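Local coordinates for regulatory protein of LacI family (Chloroflexus aggregans, PDB 3BBL) that probably regulates transcription as a LacI-family DNA-binding protein, with a periplasmic-binding-protein-like part that is likely to sense a small effector, at residues 117-120 against 121-125; 150-153 against 154-157; 255-259 against 260-264. All coordinates share one frame; numbering follows the deposited sequence.

Contact 1. Residues 117-120 against 121-125; sequences VEYL and IGRGH. With EDO (1,2-ethanediol), chain D.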
loop_
_atom_site.group_PDB
_atom_site.type_symbol
_atom_site.label_atom_id
_atom_site.label_comp_id
_atom_site.label_asym_id
_atom_site.label_seq_id
_atom_site.Cartn_x
_atom_site.Cartn_y
_atom_site.Cartn_z
ATOM N N VAL A 117 10.786 1.935 23.208
ATOM C CA VAL A 117 11.960 2.378 23.948
ATOM C C VAL A 117 12.209 1.522 25.185
ATOM O O VAL A 117 13.349 1.185 25.480
ATOM C CB VAL A 117 11.846 3.868 24.347
ATOM C CG1 VAL A 117 13.083 4.301 25.099
ATOM C CG2 VAL A 117 11.697 4.718 23.106
ATOM N N GLU A 118 11.149 1.159 25.903
ATOM C CA GLU A 118 11.302 0.320 27.096
ATOM C C GLU A 118 11.958 -0.995 26.706
ATOM O O GLU A 118 12.795 -1.530 27.428
ATOM C CB GLU A 118 9.948 0.025 27.746
ATOM C CG GLU A 118 9.262 1.265 28.306
ATOM C CD GLU A 118 7.894 0.973 28.876
ATOM O OE1 GLU A 118 7.216 0.063 28.351
ATOM O OE2 GLU A 118 7.492 1.660 29.835
ATOM N N TYR A 119 11.570 -1.510 25.545
ATOM C CA TYR A 119 12.132 -2.756 25.049
ATOM C C TYR A 119 13.636 -2.601 24.814
ATOM O O TYR A 119 14.426 -3.450 25.216
ATOM C CB TYR A 119 11.447 -3.179 23.748
ATOM C CG TYR A 119 12.003 -4.474 23.211
ATOM C CD1 TYR A 119 11.566 -5.700 23.702
ATOM C CD2 TYR A 119 13.024 -4.471 22.266
ATOM C CE1 TYR A 119 12.141 -6.894 23.270
ATOM C CE2 TYR A 119 13.608 -5.654 21.829
ATOM C CZ TYR A 119 13.164 -6.861 22.333
ATOM O OH TYR A 119 13.764 -8.024 21.900
ATOM N N LEU A 120 14.030 -1.515 24.156
ATOM C CA LEU A 120 15.442 -1.281 23.901
ATOM C C LEU A 120 16.201 -1.155 25.230
ATOM O O LEU A 120 17.259 -1.740 25.402
ATOM C CB LEU A 120 15.621 -0.033 23.034
ATOM C CG LEU A 120 15.100 -0.204 21.604
ATOM C CD1 LEU A 120 15.063 1.147 20.911
ATOM C CD2 LEU A 120 15.985 -1.191 20.837
ATOM N N ILE A 121 15.643 -0.414 26.178
ATOM C CA ILE A 121 16.291 -0.258 27.477
ATOM C C ILE A 121 16.424 -1.624 28.159
ATOM O O ILE A 121 17.409 -1.886 28.851
ATOM C CB ILE A 121 15.476 0.697 28.377
ATOM C CG1 ILE A 121 15.520 2.103 27.788
ATOM C CG2 ILE A 121 16.003 0.671 29.794
ATOM C CD1 ILE A 121 14.650 3.091 28.512
ATOM N N GLY A 122 15.429 -2.485 27.941
ATOM C CA GLY A 122 15.440 -3.816 28.520
ATOM C C GLY A 122 16.536 -4.696 27.950
ATOM O O GLY A 122 16.890 -5.719 28.533
ATOM N N ARG A 123 17.075 -4.315 26.800
ATOM C CA ARG A 123 18.144 -5.086 26.202
ATOM C C ARG A 123 19.472 -4.525 26.707
ATOM O O ARG A 123 20.527 -5.123 26.496
ATOM C CB ARG A 123 18.088 -5.009 24.666
ATOM C CG ARG A 123 16.791 -5.525 24.013
ATOM C CD ARG A 123 16.242 -6.761 24.717
ATOM N NE ARG A 123 17.272 -7.774 24.860
ATOM C CZ ARG A 123 17.365 -8.612 25.889
ATOM N NH1 ARG A 123 16.481 -8.567 26.879
ATOM N NH2 ARG A 123 18.354 -9.488 25.927
ATOM N N GLY A 124 19.411 -3.374 27.378
ATOM C CA GLY A 124 20.618 -2.752 27.899
ATOM C C GLY A 124 21.052 -1.494 27.157
ATOM O O GLY A 124 22.072 -0.899 27.496
ATOM N N HIS A 125 20.300 -1.087 26.141
ATOM C CA HIS A 125 20.644 0.122 25.394
ATOM C C HIS A 125 20.575 1.366 26.263
ATOM O O HIS A 125 19.621 1.528 27.040
ATOM C CB HIS A 125 19.699 0.297 24.209
ATOM C CG HIS A 125 19.986 -0.635 23.076
ATOM N ND1 HIS A 125 21.065 -0.472 22.231
ATOM C CD2 HIS A 125 19.350 -1.754 22.664
ATOM C CE1 HIS A 125 21.079 -1.455 21.350
ATOM N NE2 HIS A 125 20.050 -2.247 21.590
HETATM C C1 EDO D . 20.728 -6.031 20.148
HETATM O O1 EDO D . 21.752 -5.056 20.380
HETATM C C2 EDO D . 19.572 -5.834 21.141
HETATM O O2 EDO D . 18.722 -4.778 20.688
#
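A Schellman motif closes helix 109-123, made by the bonds from His125 N to Leu120 O at 3.2 Å and from Gly124 N to Ile121 O at 2.9 Å. Arg123 N is a second donor to Leu120 O, at 2.9 Å. It and His125 N come from opposite faces of the carbonyl plane. Gly124 makes the reversal with positive phi (108°). There a side chain would be jammed against the preceding carbonyl, so the position calls for glycine. One turn earlier, Ile121 N meets Val117 O at 2.9 Å in a nearly straight bond.

This end of the helix lies against the parallel strands of the periplasmic-binding-protein-like fold. Leu120 packs on Ala191, Ala219 and Ile221. Its CD2 also lies 3.9 Å from His125 CD2. On the imidazole, ND1 is held by Thr190 OG1. In the crystal NE2 also hydrogen-bonds to O2 of a 1,2-ethanediol at 3.0 Å, with either atom a possible donor. That diol probably came from the crystallisation liquor, and its O2 sits at the ring edge.

On the outer side, a bend at chi2 (-38°) brings Arg123 CD over one face of the Tyr119 ring. This CH-pi contact measures 4.3 Å from Arg123 CD to the centroid of the Tyr119 ring. Val117 CG1 and Ile121 CD1 meet at 3.9 Å, on the flank that faces helix 138-153 and the loop after it.

Contact 2. Residues 150-153 against 154-157; sequences AMQT and AQLP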
loop_
_atom_site.group_PDB
_atom_site.type_symbol
_atom_site.label_atom_id
_atom_site.label_comp_id
_atom_site.label_asym_id
_atom_site.label_seq_id
_atom_site.Cartn_x
_atom_site.Cartn_y
_atom_site.Cartn_z
ATOM N N ALA A 150 9.779 7.288 28.319
ATOM C CA ALA A 150 10.543 6.088 28.607
ATOM C C ALA A 150 11.972 6.432 29.026
ATOM O O ALA A 150 12.495 5.858 29.979
ATOM C CB ALA A 150 10.555 5.165 27.392
HETATM N N MSE A 151 12.597 7.372 28.323
HETATM C CA MSE A 151 13.969 7.759 28.640
HETATM C C MSE A 151 14.010 8.395 30.040
HETATM O O MSE A 151 14.872 8.070 30.855
HETATM C CB MSE A 151 14.525 8.733 27.580
HETATM C CG MSE A 151 14.616 8.182 26.176
HETATM SE SE MSE A 151 15.820 6.567 26.093
HETATM C CE MSE A 151 17.488 7.611 25.861
ATOM N N GLN A 152 13.062 9.282 30.316
ATOM C CA GLN A 152 12.963 9.948 31.609
ATOM C C GLN A 152 12.770 8.927 32.731
ATOM O O GLN A 152 13.435 8.978 33.757
ATOM C CB GLN A 152 11.787 10.927 31.588
ATOM C CG GLN A 152 11.429 11.516 32.938
ATOM C CD GLN A 152 12.385 12.601 33.374
ATOM O OE1 GLN A 152 12.506 13.633 32.711
ATOM N NE2 GLN A 152 13.074 12.377 34.497
ATOM N N THR A 153 11.847 7.994 32.532
ATOM C CA THR A 153 11.582 6.969 33.533
ATOM C C THR A 153 12.813 6.114 33.830
ATOM O O THR A 153 13.057 5.755 34.979
ATOM C CB THR A 153 10.422 6.054 33.083
ATOM O OG1 THR A 153 9.208 6.813 33.064
ATOM C CG2 THR A 153 10.265 4.869 34.013
ATOM N N ALA A 154 13.594 5.781 32.805
ATOM C CA ALA A 154 14.788 4.965 33.022
ATOM C C ALA A 154 15.949 5.838 33.466
ATOM O O ALA A 154 17.034 5.350 33.753
ATOM C CB ALA A 154 15.153 4.211 31.753
ATOM N N GLN A 155 15.691 7.138 33.524
ATOM C CA GLN A 155 16.678 8.128 33.911
ATOM C C GLN A 155 17.907 8.096 33.013
ATOM O O GLN A 155 19.041 8.071 33.478
ATOM C CB GLN A 155 17.097 7.953 35.375
ATOM C CG GLN A 155 17.904 9.133 35.887
ATOM C CD GLN A 155 17.157 10.440 35.713
ATOM O OE1 GLN A 155 16.139 10.682 36.371
ATOM N NE2 GLN A 155 17.648 11.284 34.808
ATOM N N LEU A 156 17.671 8.095 31.712
ATOM C CA LEU A 156 18.755 8.107 30.745
ATOM C C LEU A 156 18.818 9.504 30.151
ATOM O O LEU A 156 17.812 10.211 30.096
ATOM C CB LEU A 156 18.503 7.085 29.634
ATOM C CG LEU A 156 18.623 5.610 30.022
ATOM C CD1 LEU A 156 18.191 4.733 28.850
ATOM C CD2 LEU A 156 20.067 5.309 30.434
ATOM N N PRO A 157 20.005 9.926 29.701
ATOM C CA PRO A 157 20.167 11.256 29.109
ATOM C C PRO A 157 19.244 11.449 27.919
ATOM O O PRO A 157 19.063 10.545 27.115
ATOM C CB PRO A 157 21.621 11.261 28.664
ATOM C CG PRO A 157 22.280 10.317 29.606
ATOM C CD PRO A 157 21.282 9.196 29.696
#
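Leu156 N points almost straight at Met151 O, 2.9 Å away with an N-H...O angle of 177°, and is one of three backbone hydrogen bonds that tie 154-157 to the last turn of helix 138-153. Gln155 N bonds to Gln152 O at 2.9 Å, but from well above the carbonyl plane. Ala154 N keeps the helical bond to Ala150 O at 3.0 Å.

The apolar contact is made by Met151, present as selenomethionine, and Leu156. Met151 is bent at chi2 and chi3, and this curls its end toward the departing chain. Its CE lies 3.9 Å from Leu156 CB. Its SE approaches Leu156 CD1 at 4.1 Å. Both residues are buried, and Met151 also touches Ile158. Separately, Met151 CE comes close to a backbone carbonyl, 3.6 Å from Pro157 O.

Polar side chains add little across the turn. Gln152 and Gln155 run side by side, with their amide planes nearly perpendicular. Thr153 OG1 turns back to the carbonyl of Glu149.

Gln155 has positive phi (58°) although it is not glycine. The paired bonds from Leu156 N and Gln155 N, with Met151 against Leu156 beneath them, are the signature of a Schellman motif at a helix C-terminus.

Contact 3. Residues 255-259 against 260-264; sequences VAIVE and GREPE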
loop_
_atom_site.group_PDB
_atom_site.type_symbol
_atom_site.label_atom_id
_atom_site.label_comp_id
_atom_site.label_asym_id
_atom_site.label_seq_id
_atom_site.Cartn_x
_atom_site.Cartn_y
_atom_site.Cartn_z
ATOM N N VAL A 255 -22.207 5.811 12.949
ATOM C CA VAL A 255 -23.539 5.291 12.664
ATOM C C VAL A 255 -24.441 5.497 13.880
ATOM O O VAL A 255 -25.621 5.809 13.738
ATOM C CB VAL A 255 -23.498 3.783 12.300
ATOM C CG1 VAL A 255 -24.910 3.222 12.236
ATOM C CG2 VAL A 255 -22.805 3.589 10.956
ATOM N N ALA A 256 -23.880 5.330 15.074
ATOM C CA ALA A 256 -24.644 5.518 16.298
ATOM C C ALA A 256 -25.026 6.989 16.452
ATOM O O ALA A 256 -26.145 7.305 16.847
ATOM C CB ALA A 256 -23.832 5.057 17.500
ATOM N N ILE A 257 -24.098 7.884 16.133
ATOM C CA ILE A 257 -24.354 9.316 16.243
ATOM C C ILE A 257 -25.390 9.748 15.217
ATOM O O ILE A 257 -26.305 10.517 15.521
ATOM C CB ILE A 257 -23.069 10.134 16.015
ATOM C CG1 ILE A 257 -22.043 9.797 17.097
ATOM C CG2 ILE A 257 -23.385 11.622 16.034
ATOM C CD1 ILE A 257 -20.703 10.482 16.904
ATOM N N VAL A 258 -25.241 9.250 13.998
ATOM C CA VAL A 258 -26.162 9.582 12.924
ATOM C C VAL A 258 -27.585 9.118 13.238
ATOM O O VAL A 258 -28.553 9.788 12.886
ATOM C CB VAL A 258 -25.701 8.949 11.584
ATOM C CG1 VAL A 258 -26.825 9.006 10.552
ATOM C CG2 VAL A 258 -24.481 9.685 11.063
ATOM N N GLU A 259 -27.708 7.981 13.912
ATOM C CA GLU A 259 -29.016 7.435 14.239
ATOM C C GLU A 259 -29.593 7.882 15.585
ATOM O O GLU A 259 -30.475 7.225 16.141
ATOM C CB GLU A 259 -28.967 5.906 14.150
ATOM C CG GLU A 259 -28.500 5.423 12.780
ATOM C CD GLU A 259 -28.561 3.918 12.614
ATOM O OE1 GLU A 259 -28.578 3.204 13.640
ATOM O OE2 GLU A 259 -28.577 3.448 11.452
ATOM N N GLY A 260 -29.089 9.002 16.099
ATOM C CA GLY A 260 -29.582 9.555 17.351
ATOM C C GLY A 260 -29.294 8.864 18.675
ATOM O O GLY A 260 -29.748 9.339 19.715
ATOM N N ARG A 261 -28.549 7.764 18.664
ATOM C CA ARG A 261 -28.241 7.049 19.903
ATOM C C ARG A 261 -26.768 7.136 20.301
ATOM O O ARG A 261 -26.146 6.124 20.638
ATOM C CB ARG A 261 -28.658 5.581 19.767
ATOM C CG ARG A 261 -28.172 4.936 18.490
ATOM C CD ARG A 261 -28.708 3.526 18.314
ATOM N NE ARG A 261 -28.288 2.958 17.034
ATOM C CZ ARG A 261 -27.027 2.676 16.716
ATOM N NH1 ARG A 261 -26.054 2.900 17.587
ATOM N NH2 ARG A 261 -26.735 2.182 15.523
ATOM N N GLU A 262 -26.218 8.348 20.272
ATOM C CA GLU A 262 -24.815 8.569 20.621
ATOM C C GLU A 262 -24.436 8.028 22.000
ATOM O O GLU A 262 -25.078 8.353 23.003
ATOM C CB GLU A 262 -24.482 10.062 20.579
ATOM C CG GLU A 262 -23.042 10.363 20.970
ATOM C CD GLU A 262 -22.783 11.841 21.194
ATOM O OE1 GLU A 262 -23.072 12.641 20.278
ATOM O OE2 GLU A 262 -22.286 12.199 22.286
ATOM N N PRO A 263 -23.385 7.190 22.066
ATOM C CA PRO A 263 -22.937 6.619 23.340
ATOM C C PRO A 263 -22.259 7.697 24.180
ATOM O O PRO A 263 -21.963 8.787 23.677
ATOM C CB PRO A 263 -21.956 5.529 22.907
ATOM C CG PRO A 263 -22.422 5.165 21.529
ATOM C CD PRO A 263 -22.718 6.519 20.939
ATOM N N GLU A 264 -22.010 7.404 25.452
ATOM C CA GLU A 264 -21.358 8.386 26.307
ATOM C C GLU A 264 -19.859 8.318 26.061
ATOM O O GLU A 264 -19.114 9.237 26.415
ATOM C CB GLU A 264 -21.671 8.132 27.785
ATOM C CG GLU A 264 -21.342 9.330 28.669
ATOM C CD GLU A 264 -22.074 9.307 29.998
ATOM O OE1 GLU A 264 -23.310 9.111 29.989
ATOM O OE2 GLU A 264 -21.419 9.498 31.047
#
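The backbone leaves helix 243-258 through a Schellman motif, with Gly260 at positive phi (71°) as the C-prime residue, Gly260 N bonded to Ile257 O at 3.2 Å and Arg261 N bonded weakly to Ala256 O at 3.0 Å.

Arg261 then folds back over the helix end. Its CG lies between the backbone N and the carbonyl carbon (chi1 49°), and from there the chain runs extended to NE. This brings the guanidinium over Ala256, whose CA lies under one face together with Val255 O. Arg261 NH2 makes a salt bridge to Glu259 OE1 at 2.8 Å. The two side chains run alongside each other, but their flat groups are almost perpendicular, 85° apart. NH2 meets OE1 from above the carboxylate plane. The other oxygen, Glu259 OE2, bonds to the hydroxyl of Tyr39, so both carboxylate oxygens are engaged. With an alanine in place of Glu259, the Arg261 guanidinium would probably lose its counter-charge and be held less firmly over Ala256, and Tyr39 would lose this partner.

Apolar contacts continue along the departing chain. Ala256 CB meets Pro263 CD at 3.9 Å. Ile257 CG1 lies 4.0 Å from Glu262 CG, the aliphatic part of an otherwise exposed side chain.

The turn carries the chain from helix 243-258 toward strand 267-275. On the helix side, Ile257 packs on Ala103, just ahead of strand 104-107. Val258 rests on Leu3, Asp66 and Pro89, in loops leading into strands 6-9, 67-70 and 90-93.

Overall arrangement
All three contacts are helix C-termini closed by Schellman motifs, and they follow one another along the chain. Contacts 1 and 2 are neighbours, with centres 11 Å apart. Helix 109-123 packs there on helix 138-153 and the residue that follows it: Ile121 CD1 meets Ala154 CB at 3.5 Å, and Val117 CG1 lies 3.7 Å from Met151 SE. Contact 3 is remote, its centre 43 Å from that of contact 1 and 42 Å from that of contact 2. This separation fits the two-lobed periplasmic-binding-protein fold, with contacts 1 and 2 on one lobe and contact 3 on the other. The 1,2-ethanediol at contact 1 is not evidence for an effector site.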